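Local structure of protein ACDH-11, isoform b (Caenorhabditis elegans, 4Y9J) at residues T448-S453 and V523-A528. The protein belongs to the acyl-CoA dehydrogenase family of flavoproteins and binds flavin-adenine dinucleotide within a four-chain assembly. Sequence-based numbering, arbitrary orientation.
Sequences TTNVLS and VARHIA. With FAD (flavin-adenine dinucleotide), chain E.
Arg525 leaves its helix with CG anti to the backbone N and bends at chi3 (-66°), while Asn450 holds CG anti to the carbonyl carbon (chi1 -74°), and the two side chains meet where helix 449-461 of the acyl-CoA dehydrogenase C-terminal domain packs against helix 524-545 of the C-terminal domain-like region that follows. The pair exemplifies a side-on guanidinium grip, two nitrogens donating to one oxygen: NE of Arg525 to Asn450 OD1 is 2.8 Å, NH2 to the same OD1 3.0 Å. The oxygen lies in the guanidinium plane, but the amide is turned 66° against it; NE lies close to the carbonyl plane, and NH2 stands well above it. Thr449 packs its CG2 methyl over the centre of one guanidinium face, 3.7 Å from Arg525 CZ. One turn on, Ser453 CB touches Ala524 CB at 3.9 Å, and Ser453 OG, bonded back to Thr449 O (3.0 Å), sits against Arg525 CA. At the N-terminal end of the same helix, the N-cap Thr448 makes a separate hydrogen bond through OG1 to FAD O2B at 3.1 Å. Glu416 of the second subunit forms a salt bridge with Arg525 NH2, and Thr357 and Glu419 of that subunit hydrogen-bond Asn450 ND2 and Thr449 OG1. Amide oxygen and Glu416 carboxylate thus share the guanidinium, probably stabilising the cation and holding its orientation where two helices meet the subunit interface.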
ATOM      1  N   THR B 448      -4.249  32.577  -5.913  1.00 30.91           N
ATOM      2  CA  THR B 448      -5.365  32.112  -6.747  1.00 31.68           C
ATOM      3  C   THR B 448      -5.662  33.116  -7.844  1.00 31.35           C
ATOM      4  O   THR B 448      -5.196  34.297  -7.833  1.00 31.45           O
ATOM      5  CB  THR B 448      -6.623  31.855  -5.911  1.00 32.11           C
ATOM      6  OG1 THR B 448      -7.206  33.107  -5.534  1.00 32.35           O
ATOM      7  CG2 THR B 448      -6.302  31.003  -4.706  1.00 34.04           C
ATOM      8  N   THR B 449      -6.482  32.701  -8.795  1.00 29.75           N
ATOM      9  CA  THR B 449      -6.906  33.559  -9.908  1.00 29.96           C
ATOM     10  C   THR B 449      -7.425  34.929  -9.450  1.00 32.78           C
ATOM     11  O   THR B 449      -6.942  35.972  -9.904  1.00 29.78           O
ATOM     12  CB  THR B 449      -8.000  32.876 -10.786  1.00 29.70           C
ATOM     13  OG1 THR B 449      -7.601  31.525 -11.064  1.00 28.85           O
ATOM     14  CG2 THR B 449      -8.135  33.664 -12.066  1.00 33.32           C
ATOM     15  N   ASN B 450      -8.315  34.895  -8.460  1.00 30.72           N
ATOM     16  CA  ASN B 450      -8.879  36.126  -7.964  1.00 33.18           C
ATOM     17  C   ASN B 450      -7.895  36.999  -7.159  1.00 32.98           C
ATOM     18  O   ASN B 450      -7.935  38.236  -7.200  1.00 32.32           O
ATOM     19  CB  ASN B 450     -10.163  35.816  -7.197  1.00 32.04           C
ATOM     20  CG  ASN B 450     -11.324  35.456  -8.156  1.00 34.52           C
ATOM     21  OD1 ASN B 450     -11.184  35.537  -9.370  1.00 32.30           O
ATOM     22  ND2 ASN B 450     -12.452  35.043  -7.605  1.00 35.23           N
ATOM     23  N   VAL B 451      -7.079  36.344  -6.380  1.00 32.84           N
ATOM     24  CA  VAL B 451      -6.138  37.050  -5.522  1.00 34.21           C
ATOM     25  C   VAL B 451      -5.147  37.758  -6.409  1.00 33.94           C
ATOM     26  O   VAL B 451      -4.778  38.880  -6.128  1.00 36.08           O
ATOM     27  CB  VAL B 451      -5.477  36.070  -4.511  1.00 33.82           C
ATOM     28  CG1 VAL B 451      -4.202  36.630  -3.870  1.00 35.44           C
ATOM     29  CG2 VAL B 451      -6.500  35.645  -3.451  1.00 34.93           C
ATOM     30  N   LEU B 452      -4.707  37.114  -7.480  1.00 34.39           N
ATOM     31  CA  LEU B 452      -3.832  37.795  -8.440  1.00 34.81           C
ATOM     32  C   LEU B 452      -4.542  38.866  -9.241  1.00 35.59           C
ATOM     33  O   LEU B 452      -3.910  39.877  -9.678  1.00 35.16           O
ATOM     34  CB  LEU B 452      -3.113  36.813  -9.350  1.00 32.85           C
ATOM     35  CG  LEU B 452      -2.105  35.914  -8.617  1.00 35.25           C
ATOM     36  CD1 LEU B 452      -1.349  35.055  -9.618  1.00 37.37           C
ATOM     37  CD2 LEU B 452      -1.108  36.674  -7.771  1.00 37.22           C
ATOM     38  N   SER B 453      -5.824  38.676  -9.511  1.00 33.78           N
ATOM     39  CA  SER B 453      -6.605  39.747 -10.155  1.00 35.78           C
ATOM     40  C   SER B 453      -6.643  41.000  -9.264  1.00 38.13           C
ATOM     41  O   SER B 453      -6.600  42.113  -9.767  1.00 38.51           O
ATOM     42  CB  SER B 453      -8.020  39.270 -10.516  1.00 36.59           C
ATOM     43  OG  SER B 453      -8.027  38.225 -11.485  1.00 36.37           O
ATOM     44  N   VAL B 523     -15.158  43.138 -10.345  1.00 40.54           N
ATOM     45  CA  VAL B 523     -14.832  42.814 -11.735  1.00 40.43           C
ATOM     46  C   VAL B 523     -13.339  42.635 -11.936  1.00 41.27           C
ATOM     47  O   VAL B 523     -12.841  42.681 -13.055  1.00 40.61           O
ATOM     48  CB  VAL B 523     -15.427  43.826 -12.731  1.00 44.52           C
ATOM     49  CG1 VAL B 523     -16.962  43.739 -12.708  1.00 47.36           C
ATOM     50  CG2 VAL B 523     -15.021  45.263 -12.413  1.00 47.57           C
ATOM     51  N   ALA B 524     -12.597  42.403 -10.859  1.00 39.45           N
ATOM     52  CA  ALA B 524     -11.119  42.367 -10.998  1.00 38.38           C
ATOM     53  C   ALA B 524     -10.664  41.267 -12.008  1.00 37.09           C
ATOM     54  O   ALA B 524      -9.723  41.464 -12.764  1.00 37.09           O
ATOM     55  CB  ALA B 524     -10.494  42.165  -9.654  1.00 38.84           C
ATOM     56  N   ARG B 525     -11.332  40.093 -12.048  1.00 35.09           N
ATOM     57  CA  ARG B 525     -10.919  39.063 -12.951  1.00 34.91           C
ATOM     58  C   ARG B 525     -11.189  39.420 -14.417  1.00 36.17           C
ATOM     59  O   ARG B 525     -10.400  39.126 -15.303  1.00 35.67           O
ATOM     60  CB  ARG B 525     -11.594  37.676 -12.554  1.00 34.32           C
ATOM     61  CG  ARG B 525     -11.139  36.576 -13.448  1.00 34.29           C
ATOM     62  CD  ARG B 525     -11.904  35.251 -13.282  1.00 34.98           C
ATOM     63  NE  ARG B 525     -11.683  34.648 -12.004  1.00 33.52           N
ATOM     64  CZ  ARG B 525     -11.767  33.324 -11.798  1.00 32.43           C
ATOM     65  NH1 ARG B 525     -12.059  32.486 -12.804  1.00 31.29           N
ATOM     66  NH2 ARG B 525     -11.551  32.871 -10.597  1.00 30.97           N
ATOM     67  N   HIS B 526     -12.325  40.058 -14.681  1.00 38.00           N
ATOM     68  CA  HIS B 526     -12.659  40.489 -16.025  1.00 38.92           C
ATOM     69  C   HIS B 526     -11.652  41.534 -16.547  1.00 39.56           C
ATOM     70  O   HIS B 526     -11.255  41.471 -17.668  1.00 40.02           O
ATOM     71  CB  HIS B 526     -14.070  41.037 -16.079  1.00 40.72           C
ATOM     72  CG  HIS B 526     -15.123  40.044 -15.699  1.00 43.79           C
ATOM     73  ND1 HIS B 526     -15.338  39.638 -14.396  1.00 48.78           N
ATOM     74  CD2 HIS B 526     -16.025  39.383 -16.450  1.00 49.24           C
ATOM     75  CE1 HIS B 526     -16.340  38.763 -14.370  1.00 50.71           C
ATOM     76  NE2 HIS B 526     -16.763  38.586 -15.603  1.00 47.19           N
ATOM     77  N   ILE B 527     -11.254  42.474 -15.691  1.00 41.54           N
ATOM     78  CA  ILE B 527     -10.214  43.466 -16.005  1.00 42.01           C
ATOM     79  C   ILE B 527      -8.900  42.734 -16.316  1.00 41.17           C
ATOM     80  O   ILE B 527      -8.335  42.940 -17.403  1.00 41.23           O
ATOM     81  CB  ILE B 527     -10.027  44.476 -14.846  1.00 42.92           C
ATOM     82  CG1 ILE B 527     -11.284  45.310 -14.686  1.00 44.67           C
ATOM     83  CG2 ILE B 527      -8.760  45.343 -15.051  1.00 43.60           C
ATOM     84  CD1 ILE B 527     -11.334  46.224 -13.472  1.00 47.65           C
ATOM     85  N   ALA B 528      -8.450  41.837 -15.430  1.00 39.67           N
ATOM     86  CA  ALA B 528      -7.221  41.112 -15.642  1.00 39.13           C
ATOM     87  C   ALA B 528      -7.217  40.293 -16.940  1.00 40.03           C
ATOM     88  O   ALA B 528      -6.229  40.307 -17.677  1.00 39.49           O
ATOM     89  CB  ALA B 528      -6.846  40.275 -14.425  1.00 37.95           C
TER
HETATM   90  PA  FAD E 701      -7.709  30.892   0.968  1.00 38.88           P
HETATM   91  O1A FAD E 701      -7.153  32.309   0.838  1.00 39.23           O
HETATM   92  O2A FAD E 701      -8.292  30.475   2.329  1.00 40.35           O
HETATM   93  O5B FAD E 701      -8.976  30.709  -0.017  1.00 37.08           O
HETATM   94  C5B FAD E 701      -8.805  30.950  -1.409  1.00 38.76           C
HETATM   95  C4B FAD E 701     -10.121  31.445  -1.940  1.00 37.93           C
HETATM   96  O4B FAD E 701     -10.399  32.655  -1.201  1.00 37.39           O
HETATM   97  C3B FAD E 701     -10.111  31.750  -3.403  1.00 39.83           C
HETATM   98  O3B FAD E 701     -11.475  31.803  -3.968  1.00 40.33           O
HETATM   99  C2B FAD E 701      -9.670  33.200  -3.340  1.00 37.30           C
HETATM  100  O2B FAD E 701      -9.989  33.908  -4.549  1.00 40.24           O
HETATM  101  C1B FAD E 701     -10.498  33.709  -2.135  1.00 38.85           C
HETATM  102  N9A FAD E 701      -9.982  34.988  -1.614  1.00 38.93           N
HETATM  103  C8A FAD E 701      -8.889  35.165  -0.806  1.00 38.54           C
HETATM  104  N7A FAD E 701      -8.690  36.498  -0.590  1.00 40.88           N
HETATM  105  C5A FAD E 701      -9.695  37.179  -1.223  1.00 39.91           C
HETATM  106  C6A FAD E 701     -10.075  38.585  -1.382  1.00 40.60           C
HETATM  107  N6A FAD E 701      -9.346  39.561  -0.771  1.00 40.90           N
HETATM  108  N1A FAD E 701     -11.172  38.845  -2.136  1.00 40.00           N
HETATM  109  C2A FAD E 701     -11.870  37.880  -2.748  1.00 38.69           C
HETATM  110  N3A FAD E 701     -11.591  36.581  -2.644  1.00 37.67           N
HETATM  111  C4A FAD E 701     -10.531  36.187  -1.901  1.00 40.07           C
HETATM  112  N1  FAD E 701       2.422  27.813   0.452  1.00 33.66           N
HETATM  113  C2  FAD E 701       3.682  28.057   0.922  1.00 34.86           C
HETATM  114  O2  FAD E 701       3.865  29.139   1.539  1.00 37.73           O
HETATM  115  N3  FAD E 701       4.707  27.312   0.680  1.00 34.99           N
HETATM  116  C4  FAD E 701       4.689  26.177   0.022  1.00 34.00           C
HETATM  117  O4  FAD E 701       5.686  25.510  -0.146  1.00 34.37           O
HETATM  118  C4X FAD E 701       3.334  25.804  -0.521  1.00 33.32           C
HETATM  119  N5  FAD E 701       3.209  24.538  -1.120  1.00 34.72           N
HETATM  120  C5X FAD E 701       1.880  24.291  -1.566  1.00 31.57           C
HETATM  121  C6  FAD E 701       1.723  23.045  -2.242  1.00 31.71           C
HETATM  122  C7  FAD E 701       0.423  22.721  -2.757  1.00 30.75           C
HETATM  123  C7M FAD E 701       0.335  21.422  -3.491  1.00 31.92           C
HETATM  124  C8  FAD E 701      -0.676  23.627  -2.495  1.00 30.23           C
HETATM  125  C8M FAD E 701      -2.079  23.272  -3.014  1.00 31.50           C
HETATM  126  C9  FAD E 701      -0.533  24.842  -1.834  1.00 29.82           C
HETATM  127  C9A FAD E 701       0.759  25.194  -1.322  1.00 31.54           C
HETATM  128  N10 FAD E 701       0.911  26.364  -0.632  1.00 32.04           N
HETATM  129  C10 FAD E 701       2.223  26.663  -0.188  1.00 33.18           C
HETATM  130  C1' FAD E 701      -0.190  27.197  -0.304  1.00 35.98           C
HETATM  131  C2' FAD E 701      -0.794  28.136  -1.355  1.00 36.40           C
HETATM  132  O2' FAD E 701      -0.002  29.287  -1.576  1.00 39.22           O
HETATM  133  C3' FAD E 701      -2.183  28.551  -0.878  1.00 37.98           C
HETATM  134  O3' FAD E 701      -2.939  27.366  -0.900  1.00 34.24           O
HETATM  135  C4' FAD E 701      -2.773  29.632  -1.765  1.00 38.92           C
HETATM  136  O4' FAD E 701      -1.998  30.831  -1.721  1.00 38.77           O
HETATM  137  C5' FAD E 701      -4.233  29.909  -1.390  1.00 37.61           C
HETATM  138  O5' FAD E 701      -4.312  30.340   0.031  1.00 39.05           O
HETATM  139  P   FAD E 701      -5.253  29.423   1.048  1.00 37.72           P
HETATM  140  O1P FAD E 701      -4.910  28.006   0.813  1.00 32.77           O
HETATM  141  O2P FAD E 701      -5.148  30.040   2.420  1.00 38.65           O
HETATM  142  O3P FAD E 701      -6.751  29.726   0.463  1.00 37.93           O